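Local coordinates for designed helical repeat protein (Synthetic construct, PDB 5CWM) that has no known natural function but folds as a computationally designed array of helices, made to explore the range of possible repeat-protein structures, at residues L108-E118 with R163-D173; V124-L135 with A146-A157. All coordinates share one frame; numbering follows the deposited sequence.

Interaction 1: L108-E118 with R163-D173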
loop_
_atom_site.group_PDB
_atom_site.type_symbol
_atom_site.label_atom_id
_atom_site.label_comp_id
_atom_site.label_asym_id
_atom_site.label_seq_id
_atom_site.Cartn_x
_atom_site.Cartn_y
_atom_site.Cartn_z
ATOM N N LEU A 108 4.624 5.270 8.181
ATOM C CA LEU A 108 5.626 6.228 7.724
ATOM C C LEU A 108 5.965 7.234 8.818
ATOM O O LEU A 108 7.134 7.420 9.159
ATOM C CB LEU A 108 5.138 6.956 6.468
ATOM C CG LEU A 108 6.014 8.066 5.877
ATOM C CD1 LEU A 108 5.894 8.057 4.372
ATOM C CD2 LEU A 108 5.630 9.439 6.415
ATOM N N GLU A 109 4.940 7.884 9.362
ATOM C CA GLU A 109 5.165 8.916 10.369
ATOM C C GLU A 109 5.734 8.315 11.655
ATOM O O GLU A 109 6.524 8.960 12.349
ATOM C CB GLU A 109 3.873 9.689 10.652
ATOM C CG GLU A 109 2.749 8.867 11.255
ATOM C CD GLU A 109 1.416 9.587 11.219
ATOM O OE1 GLU A 109 1.278 10.546 10.431
ATOM O OE2 GLU A 109 0.506 9.193 11.979
ATOM N N LEU A 110 5.348 7.078 11.963
ATOM C CA LEU A 110 5.917 6.382 13.113
ATOM C C LEU A 110 7.407 6.141 12.896
ATOM O O LEU A 110 8.210 6.253 13.826
ATOM C CB LEU A 110 5.201 5.053 13.364
ATOM C CG LEU A 110 5.723 4.241 14.553
ATOM C CD1 LEU A 110 5.521 5.005 15.855
ATOM C CD2 LEU A 110 5.060 2.873 14.621
ATOM N N ALA A 111 7.768 5.814 11.660
ATOM C CA ALA A 111 9.161 5.596 11.293
ATOM C C ALA A 111 9.950 6.896 11.385
ATOM O O ALA A 111 11.108 6.902 11.802
ATOM C CB ALA A 111 9.258 5.010 9.893
ATOM N N GLU A 112 9.318 7.998 10.989
ATOM C CA GLU A 112 9.942 9.312 11.100
ATOM C C GLU A 112 10.167 9.687 12.560
ATOM O O GLU A 112 11.186 10.286 12.906
ATOM C CB GLU A 112 9.089 10.378 10.409
ATOM C CG GLU A 112 9.074 10.276 8.894
ATOM C CD GLU A 112 8.294 11.403 8.246
ATOM O OE1 GLU A 112 7.543 12.096 8.964
ATOM O OE2 GLU A 112 8.437 11.598 7.021
ATOM N N LYS A 113 9.210 9.332 13.412
ATOM C CA LYS A 113 9.332 9.589 14.843
ATOM C C LYS A 113 10.452 8.753 15.458
ATOM O O LYS A 113 11.231 9.245 16.274
ATOM C CB LYS A 113 8.009 9.304 15.557
ATOM C CG LYS A 113 6.894 10.277 15.211
ATOM C CD LYS A 113 5.563 9.827 15.792
ATOM C CE LYS A 113 4.436 10.759 15.376
ATOM N NZ LYS A 113 3.120 10.301 15.897
ATOM N N GLN A 114 10.529 7.488 15.060
ATOM C CA GLN A 114 11.547 6.585 15.588
ATOM C C GLN A 114 12.859 6.685 14.813
ATOM O O GLN A 114 13.845 6.040 15.167
ATOM C CB GLN A 114 11.043 5.140 15.565
ATOM C CG GLN A 114 10.975 4.484 16.937
ATOM C CD GLN A 114 9.806 4.979 17.764
ATOM O OE1 GLN A 114 9.931 5.204 18.968
ATOM N NE2 GLN A 114 8.655 5.143 17.122
ATOM N N GLY A 115 12.868 7.491 13.755
ATOM C CA GLY A 115 14.060 7.675 12.945
ATOM C C GLY A 115 14.492 6.418 12.211
ATOM O O GLY A 115 15.640 5.984 12.329
ATOM N N ASP A 116 13.573 5.835 11.447
ATOM C CA ASP A 116 13.847 4.606 10.709
ATOM C C ASP A 116 13.555 4.789 9.220
ATOM O O ASP A 116 12.427 4.576 8.775
ATOM C CB ASP A 116 13.023 3.447 11.276
ATOM C CG ASP A 116 13.597 2.088 10.918
ATOM O OD1 ASP A 116 14.209 1.958 9.836
ATOM O OD2 ASP A 116 13.435 1.147 11.722
ATOM N N PRO A 117 14.577 5.190 8.447
ATOM C CA PRO A 117 14.446 5.490 7.016
ATOM C C PRO A 117 13.995 4.297 6.173
ATOM O O PRO A 117 13.181 4.467 5.264
ATOM C CB PRO A 117 15.862 5.927 6.619
ATOM C CG PRO A 117 16.753 5.311 7.640
ATOM C CD PRO A 117 15.967 5.327 8.914
ATOM N N GLU A 118 14.518 3.112 6.474
ATOM C CA GLU A 118 14.193 1.910 5.710
ATOM C C GLU A 118 12.710 1.565 5.809
ATOM O O GLU A 118 12.050 1.314 4.798
ATOM C CB GLU A 118 15.037 0.724 6.186
ATOM C CG GLU A 118 16.538 0.881 5.964
ATOM C CD GLU A 118 17.203 1.751 7.014
ATOM O OE1 GLU A 118 16.564 2.031 8.050
ATOM O OE2 GLU A 118 18.366 2.156 6.801
ATOM N N ARG A 163 9.582 13.221 1.860
ATOM C CA ARG A 163 9.774 13.207 3.307
ATOM C C ARG A 163 10.757 12.114 3.710
ATOM O O ARG A 163 11.609 12.319 4.581
ATOM C CB ARG A 163 8.437 13.012 4.027
ATOM C CG ARG A 163 7.496 14.201 3.921
ATOM C CD ARG A 163 6.138 13.893 4.533
ATOM N NE ARG A 163 6.244 13.454 5.923
ATOM C CZ ARG A 163 5.202 13.145 6.689
ATOM N NH1 ARG A 163 3.972 13.228 6.201
ATOM N NH2 ARG A 163 5.389 12.754 7.942
ATOM N N VAL A 164 10.637 10.955 3.070
ATOM C CA VAL A 164 11.576 9.862 3.304
ATOM C C VAL A 164 12.996 10.284 2.936
ATOM O O VAL A 164 13.951 9.989 3.657
ATOM C CB VAL A 164 11.185 8.602 2.508
ATOM C CG1 VAL A 164 12.327 7.595 2.485
ATOM C CG2 VAL A 164 9.940 7.981 3.105
ATOM N N LEU A 165 13.123 10.991 1.818
ATOM C CA LEU A 165 14.411 11.516 1.379
ATOM C C LEU A 165 14.968 12.506 2.397
ATOM O O LEU A 165 16.176 12.558 2.633
ATOM C CB LEU A 165 14.277 12.179 0.005
ATOM C CG LEU A 165 15.548 12.672 -0.688
ATOM C CD1 LEU A 165 15.432 12.446 -2.182
ATOM C CD2 LEU A 165 15.808 14.145 -0.398
ATOM N N GLU A 166 14.076 13.290 2.995
ATOM C CA GLU A 166 14.458 14.271 4.002
ATOM C C GLU A 166 14.981 13.578 5.255
ATOM O O GLU A 166 15.972 14.009 5.843
ATOM C CB GLU A 166 13.275 15.177 4.346
ATOM C CG GLU A 166 12.865 16.116 3.221
ATOM C CD GLU A 166 11.538 16.800 3.482
ATOM O OE1 GLU A 166 10.907 16.504 4.519
ATOM O OE2 GLU A 166 11.122 17.632 2.648
ATOM N N LEU A 167 14.313 12.503 5.658
ATOM C CA LEU A 167 14.775 11.712 6.794
ATOM C C LEU A 167 16.137 11.092 6.494
ATOM O O LEU A 167 17.031 11.071 7.345
ATOM C CB LEU A 167 13.760 10.623 7.141
ATOM C CG LEU A 167 14.100 9.742 8.345
ATOM C CD1 LEU A 167 14.189 10.577 9.614
ATOM C CD2 LEU A 167 13.074 8.630 8.503
ATOM N N ALA A 168 16.286 10.596 5.268
ATOM C CA ALA A 168 17.522 9.956 4.835
ATOM C C ALA A 168 18.695 10.930 4.848
ATOM O O ALA A 168 19.790 10.583 5.290
ATOM C CB ALA A 168 17.346 9.359 3.446
ATOM N N GLU A 169 18.466 12.147 4.365
ATOM C CA GLU A 169 19.519 13.155 4.342
ATOM C C GLU A 169 19.723 13.755 5.730
ATOM O O GLU A 169 20.751 14.377 6.000
ATOM C CB GLU A 169 19.203 14.257 3.326
ATOM C CG GLU A 169 18.038 15.151 3.704
ATOM C CD GLU A 169 17.829 16.284 2.718
ATOM O OE1 GLU A 169 18.608 16.380 1.746
ATOM O OE2 GLU A 169 16.886 17.079 2.913
ATOM N N LYS A 170 18.741 13.569 6.608
ATOM C CA LYS A 170 18.879 13.990 7.997
ATOM C C LYS A 170 19.782 13.029 8.760
ATOM O O LYS A 170 20.608 13.452 9.569
ATOM C CB LYS A 170 17.514 14.088 8.681
ATOM C CG LYS A 170 16.831 15.437 8.516
ATOM C CD LYS A 170 15.497 15.474 9.243
ATOM C CE LYS A 170 14.831 16.834 9.102
ATOM N NZ LYS A 170 13.541 16.903 9.842
ATOM N N GLN A 171 19.621 11.734 8.503
ATOM C CA GLN A 171 20.466 10.731 9.144
ATOM C C GLN A 171 21.674 10.372 8.283
ATOM O O GLN A 171 22.475 9.513 8.651
ATOM C CB GLN A 171 19.658 9.473 9.467
ATOM C CG GLN A 171 18.688 9.646 10.622
ATOM C CD GLN A 171 18.090 8.333 11.079
ATOM O OE1 GLN A 171 17.395 8.273 12.094
ATOM N NE2 GLN A 171 18.359 7.267 10.333
ATOM N N GLY A 172 21.799 11.034 7.137
ATOM C CA GLY A 172 22.926 10.818 6.247
ATOM C C GLY A 172 22.968 9.436 5.623
ATOM O O GLY A 172 23.971 8.730 5.723
ATOM N N ASP A 173 21.874 9.047 4.975
ATOM C CA ASP A 173 21.806 7.762 4.287
ATOM C C ASP A 173 21.473 7.972 2.812
ATOM O O ASP A 173 20.304 7.946 2.426
ATOM C CB ASP A 173 20.768 6.850 4.948
ATOM C CG ASP A 173 20.969 5.383 4.603
ATOM O OD1 ASP A 173 21.511 5.087 3.517
ATOM O OD2 ASP A 173 20.582 4.525 5.423
#

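Interaction 2: V124-L135 with A146-A157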
loop_
_atom_site.group_PDB
_atom_site.type_symbol
_atom_site.label_atom_id
_atom_site.label_comp_id
_atom_site.label_asym_id
_atom_site.label_seq_id
_atom_site.Cartn_x
_atom_site.Cartn_y
_atom_site.Cartn_z
ATOM N N VAL A 124 6.301 3.716 2.031
ATOM C CA VAL A 124 5.930 4.414 0.803
ATOM C C VAL A 124 5.724 3.428 -0.343
ATOM O O VAL A 124 4.762 3.547 -1.108
ATOM C CB VAL A 124 6.986 5.452 0.392
ATOM C CG1 VAL A 124 6.543 6.192 -0.861
ATOM C CG2 VAL A 124 7.213 6.431 1.514
ATOM N N GLU A 125 6.626 2.453 -0.454
ATOM C CA GLU A 125 6.474 1.387 -1.442
ATOM C C GLU A 125 5.134 0.686 -1.251
ATOM O O GLU A 125 4.460 0.319 -2.217
ATOM C CB GLU A 125 7.614 0.369 -1.334
ATOM C CG GLU A 125 8.988 0.914 -1.678
ATOM C CD GLU A 125 10.058 -0.161 -1.668
ATOM O OE1 GLU A 125 9.701 -1.356 -1.598
ATOM O OE2 GLU A 125 11.256 0.188 -1.728
ATOM N N LEU A 126 4.756 0.514 0.010
ATOM C CA LEU A 126 3.498 -0.126 0.354
ATOM C C LEU A 126 2.322 0.738 -0.078
ATOM O O LEU A 126 1.305 0.221 -0.534
ATOM C CB LEU A 126 3.434 -0.403 1.855
ATOM C CG LEU A 126 2.347 -1.369 2.319
ATOM C CD1 LEU A 126 2.439 -2.678 1.551
ATOM C CD2 LEU A 126 2.481 -1.612 3.809
ATOM N N VAL A 127 2.467 2.052 0.061
ATOM C CA VAL A 127 1.434 2.982 -0.387
ATOM C C VAL A 127 1.288 2.896 -1.904
ATOM O O VAL A 127 0.183 2.995 -2.438
ATOM C CB VAL A 127 1.746 4.440 0.024
ATOM C CG1 VAL A 127 0.636 5.372 -0.434
ATOM C CG2 VAL A 127 1.918 4.544 1.527
ATOM N N VAL A 128 2.409 2.702 -2.591
ATOM C CA VAL A 128 2.392 2.514 -4.037
ATOM C C VAL A 128 1.654 1.230 -4.401
ATOM O O VAL A 128 0.835 1.216 -5.325
ATOM C CB VAL A 128 3.817 2.475 -4.617
ATOM C CG1 VAL A 128 3.787 2.108 -6.094
ATOM C CG2 VAL A 128 4.497 3.814 -4.415
ATOM N N ARG A 129 1.939 0.157 -3.669
ATOM C CA ARG A 129 1.229 -1.103 -3.867
ATOM C C ARG A 129 -0.272 -0.919 -3.662
ATOM O O ARG A 129 -1.085 -1.494 -4.387
ATOM C CB ARG A 129 1.756 -2.184 -2.921
ATOM C CG ARG A 129 3.095 -2.776 -3.327
ATOM C CD ARG A 129 3.140 -4.263 -3.014
ATOM N NE ARG A 129 2.896 -4.537 -1.600
ATOM C CZ ARG A 129 2.432 -5.692 -1.132
ATOM N NH1 ARG A 129 2.151 -6.682 -1.968
ATOM N NH2 ARG A 129 2.241 -5.855 0.169
ATOM N N VAL A 130 -0.630 -0.114 -2.666
ATOM C CA VAL A 130 -2.026 0.206 -2.395
ATOM C C VAL A 130 -2.633 0.966 -3.567
ATOM O O VAL A 130 -3.783 0.740 -3.933
ATOM C CB VAL A 130 -2.177 1.034 -1.099
ATOM C CG1 VAL A 130 -3.597 1.560 -0.952
ATOM C CG2 VAL A 130 -1.796 0.195 0.109
ATOM N N ALA A 131 -1.850 1.860 -4.165
ATOM C CA ALA A 131 -2.308 2.629 -5.316
ATOM C C ALA A 131 -2.580 1.716 -6.509
ATOM O O ALA A 131 -3.605 1.847 -7.184
ATOM C CB ALA A 131 -1.286 3.694 -5.684
ATOM N N GLU A 132 -1.660 0.790 -6.758
ATOM C CA GLU A 132 -1.817 -0.178 -7.839
ATOM C C GLU A 132 -3.040 -1.060 -7.602
ATOM O O GLU A 132 -3.799 -1.362 -8.527
ATOM C CB GLU A 132 -0.560 -1.038 -7.972
ATOM C CG GLU A 132 0.708 -0.242 -8.236
ATOM C CD GLU A 132 1.956 -1.101 -8.190
ATOM O OE1 GLU A 132 1.846 -2.293 -7.832
ATOM O OE2 GLU A 132 3.048 -0.584 -8.510
ATOM N N LEU A 133 -3.225 -1.464 -6.349
ATOM C CA LEU A 133 -4.373 -2.273 -5.963
ATOM C C LEU A 133 -5.676 -1.526 -6.227
ATOM O O LEU A 133 -6.623 -2.085 -6.781
ATOM C CB LEU A 133 -4.274 -2.666 -4.490
ATOM C CG LEU A 133 -5.326 -3.646 -3.976
ATOM C CD1 LEU A 133 -5.337 -4.907 -4.822
ATOM C CD2 LEU A 133 -5.052 -3.979 -2.524
ATOM N N LEU A 134 -5.708 -0.255 -5.837
ATOM C CA LEU A 134 -6.855 0.609 -6.082
ATOM C C LEU A 134 -7.098 0.761 -7.574
ATOM O O LEU A 134 -8.235 0.920 -8.014
ATOM C CB LEU A 134 -6.647 1.983 -5.442
ATOM C CG LEU A 134 -6.712 2.062 -3.916
ATOM C CD1 LEU A 134 -6.303 3.442 -3.429
ATOM C CD2 LEU A 134 -8.107 1.716 -3.430
ATOM N N LEU A 135 -6.019 0.713 -8.348
ATOM C CA LEU A 135 -6.126 0.786 -9.797
ATOM C C LEU A 135 -6.790 -0.479 -10.337
ATOM O O LEU A 135 -7.615 -0.414 -11.251
ATOM C CB LEU A 135 -4.750 0.984 -10.433
ATOM C CG LEU A 135 -4.734 1.389 -11.907
ATOM C CD1 LEU A 135 -5.383 2.752 -12.092
ATOM C CD2 LEU A 135 -3.313 1.387 -12.450
ATOM N N ALA A 146 -12.888 5.304 -7.795
ATOM C CA ALA A 146 -11.801 4.398 -7.453
ATOM C C ALA A 146 -10.521 4.789 -8.185
ATOM O O ALA A 146 -9.421 4.644 -7.651
ATOM C CB ALA A 146 -12.184 2.963 -7.777
ATOM N N LEU A 147 -10.673 5.288 -9.408
ATOM C CA LEU A 147 -9.537 5.748 -10.200
ATOM C C LEU A 147 -8.975 7.049 -9.631
ATOM O O LEU A 147 -7.756 7.216 -9.517
ATOM C CB LEU A 147 -9.945 5.932 -11.663
ATOM C CG LEU A 147 -8.868 6.409 -12.640
ATOM C CD1 LEU A 147 -8.917 5.593 -13.920
ATOM C CD2 LEU A 147 -9.039 7.889 -12.947
ATOM N N GLU A 148 -9.873 7.969 -9.289
ATOM C CA GLU A 148 -9.491 9.222 -8.645
ATOM C C GLU A 148 -8.688 8.940 -7.381
ATOM O O GLU A 148 -7.603 9.494 -7.179
ATOM C CB GLU A 148 -10.728 10.059 -8.308
ATOM C CG GLU A 148 -11.599 10.407 -9.505
ATOM C CD GLU A 148 -10.948 11.416 -10.429
ATOM O OE1 GLU A 148 -10.655 12.538 -9.967
ATOM O OE2 GLU A 148 -10.729 11.087 -11.614
ATOM N N ARG A 149 -9.234 8.066 -6.541
ATOM C CA ARG A 149 -8.577 7.657 -5.306
ATOM C C ARG A 149 -7.226 7.015 -5.597
ATOM O O ARG A 149 -6.250 7.261 -4.890
ATOM C CB ARG A 149 -9.462 6.685 -4.522
ATOM C CG ARG A 149 -8.978 6.412 -3.109
ATOM C CD ARG A 149 -9.034 7.674 -2.260
ATOM N NE ARG A 149 -10.400 8.169 -2.113
ATOM C CZ ARG A 149 -11.168 7.937 -1.053
ATOM N NH1 ARG A 149 -10.704 7.227 -0.036
ATOM N NH2 ARG A 149 -12.400 8.427 -1.008
ATOM N N ALA A 150 -7.184 6.190 -6.640
ATOM C CA ALA A 150 -5.950 5.543 -7.077
ATOM C C ALA A 150 -4.853 6.567 -7.360
ATOM O O ALA A 150 -3.813 6.569 -6.700
ATOM C CB ALA A 150 -6.205 4.687 -8.307
ATOM N N LEU A 151 -5.091 7.421 -8.353
ATOM C CA LEU A 151 -4.134 8.459 -8.734
ATOM C C LEU A 151 -3.735 9.334 -7.546
ATOM O O LEU A 151 -2.554 9.663 -7.365
ATOM C CB LEU A 151 -4.716 9.331 -9.848
ATOM C CG LEU A 151 -5.200 8.606 -11.106
ATOM C CD1 LEU A 151 -5.805 9.589 -12.097
ATOM C CD2 LEU A 151 -4.065 7.827 -11.748
ATOM N N ARG A 152 -4.729 9.700 -6.739
ATOM C CA ARG A 152 -4.510 10.515 -5.549
ATOM C C ARG A 152 -3.504 9.855 -4.608
ATOM O O ARG A 152 -2.534 10.482 -4.181
ATOM C CB ARG A 152 -5.837 10.756 -4.823
ATOM C CG ARG A 152 -5.952 12.098 -4.114
ATOM C CD ARG A 152 -5.330 12.073 -2.728
ATOM N NE ARG A 152 -4.016 12.710 -2.701
ATOM C CZ ARG A 152 -3.357 13.014 -1.587
ATOM N NH1 ARG A 152 -3.890 12.740 -0.405
ATOM N NH2 ARG A 152 -2.167 13.594 -1.655
ATOM N N VAL A 153 -3.738 8.582 -4.303
ATOM C CA VAL A 153 -2.855 7.812 -3.433
ATOM C C VAL A 153 -1.458 7.677 -4.039
ATOM O O VAL A 153 -0.455 7.774 -3.332
ATOM C CB VAL A 153 -3.442 6.412 -3.145
ATOM C CG1 VAL A 153 -2.396 5.496 -2.527
ATOM C CG2 VAL A 153 -4.656 6.528 -2.237
ATOM N N ALA A 154 -1.403 7.458 -5.349
ATOM C CA ALA A 154 -0.137 7.391 -6.078
ATOM C C ALA A 154 0.701 8.650 -5.862
ATOM O O ALA A 154 1.807 8.593 -5.304
ATOM C CB ALA A 154 -0.392 7.173 -7.562
ATOM N N GLU A 155 0.174 9.785 -6.318
ATOM C CA GLU A 155 0.872 11.060 -6.170
ATOM C C GLU A 155 1.188 11.359 -4.703
ATOM O O GLU A 155 2.208 11.980 -4.394
ATOM C CB GLU A 155 0.047 12.197 -6.777
ATOM C CG GLU A 155 0.786 13.525 -6.848
ATOM C CD GLU A 155 -0.030 14.617 -7.511
ATOM O OE1 GLU A 155 -1.196 14.353 -7.875
ATOM O OE2 GLU A 155 0.496 15.739 -7.667
ATOM N N GLU A 156 0.316 10.909 -3.804
ATOM C CA GLU A 156 0.545 11.071 -2.371
ATOM C C GLU A 156 1.804 10.329 -1.935
ATOM O O GLU A 156 2.623 10.866 -1.191
ATOM C CB GLU A 156 -0.658 10.577 -1.568
ATOM C CG GLU A 156 -0.478 10.680 -0.061
ATOM C CD GLU A 156 -1.677 10.166 0.711
ATOM O OE1 GLU A 156 -2.620 9.649 0.076
ATOM O OE2 GLU A 156 -1.678 10.279 1.955
ATOM N N ALA A 157 1.948 9.092 -2.401
ATOM C CA ALA A 157 3.131 8.291 -2.113
ATOM C C ALA A 157 4.367 8.969 -2.677
ATOM O O ALA A 157 5.403 9.069 -2.007
ATOM C CB ALA A 157 2.985 6.892 -2.688
#

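Interaction 1: L108-E118 with R163-D173
E112 and R163 both carry CG anti to their own carbonyl carbon, beside the backbone N, but beyond it they diverge: the E112 chain runs on extended, whereas R163 bends at chi3 (56°), and the two side chains cross at about a right angle. Two nitrogens of one edge then face the carboxylate. NH2 of R163 makes the straighter bond, to OE1 of E112 at 2.5 Å, a length too short to be read closely at this resolution; NE of R163 reaches OE2 of E112 at 3.1 Å in a bent, weak bond. The two planes stand 52° apart, a twisted rather than coplanar salt bridge. CD2 of L108 lies over one face of the guanidinium, 3.6 Å above its plane and toward the rim.

The segments 108-114 and 163-170, on helices 87-114 and 144-170, run nearly parallel, their axes 11.0 Å apart at closest approach. L167 helps fill this wide spacing, its CD2 lying 3.7 Å from CA of P117. Just before that proline, G115 closes helix 87-114 in a Schellman motif, and D116 stands at the N-cap of helix 117-141, its OD1 making a weak hydrogen bond to the backbone N of V119. Nearby, OE2 of E118 comes within 3.5 Å of OD2 of D173. The chemistry thus implies opposed electrostatics: the E112-R163 pair probably favours the helix pairing, while the two carboxylates would probably repel, an effect solvent may screen.

Interaction 2: V124-L135 with A146-A157
Flat groups stay at the margin of this contact: L134 puts CD1 4.0 Å from the aliphatic CG of R149, whose bent chain carries the guanidinium away to a salt bridge with E98 of helix 87-114. The R152 guanidinium, likewise outside the interface, has CB of E156 over one face, 3.4 Å above the plane. What remains is the apolar seam of an antiparallel alpha-alpha hairpin formed by the consecutive helices 117-141 and 144-170; the segments 124-135 and 146-157 cross at -163°, their axes only 8.2 Å apart at closest approach.

Alanines permit that closeness. A131 and A150 mark the tightest backbone register, CA to CA 5.0 Å, and the A131 methyl rests against V153 CG1 and the backbone at A154. L134 straddles the next turn: its CB packs on the A150 methyl, while CD1 reaches V153 CG2. L94 and A97 of helix 87-114 also pack on L134, and L183 of helix 174-198 packs on V124 and V128, so the seam is buried between neighbouring helices. With its CG1 anti to the backbone N (chi1 -179°), V127 extends that methyl between two residues of the partner helix, 3.7 Å from CG1 of V153 and 3.6 Å from CB of A157.

The two contacts illustrate two ways of joining helices in one array. Interaction 2 closes a hairpin between successive helices, and interaction 1 pairs helix 87-114, and the start of helix 117-141, directly with helix 144-170; along the chain the hairpin is nested inside the loop that interaction 1 closes. Their centres lie about 21 Å apart, yet V124 bridges them: its CG2 is 3.5 Å from both L108 CD1 and V164 CG2. The centre of interaction 2 lies about 7 Å from the centre of the chain, that of interaction 1 about 18 Å. This fits a buried apolar seam at interaction 2 and a more mixed, partly buried contact at interaction 1.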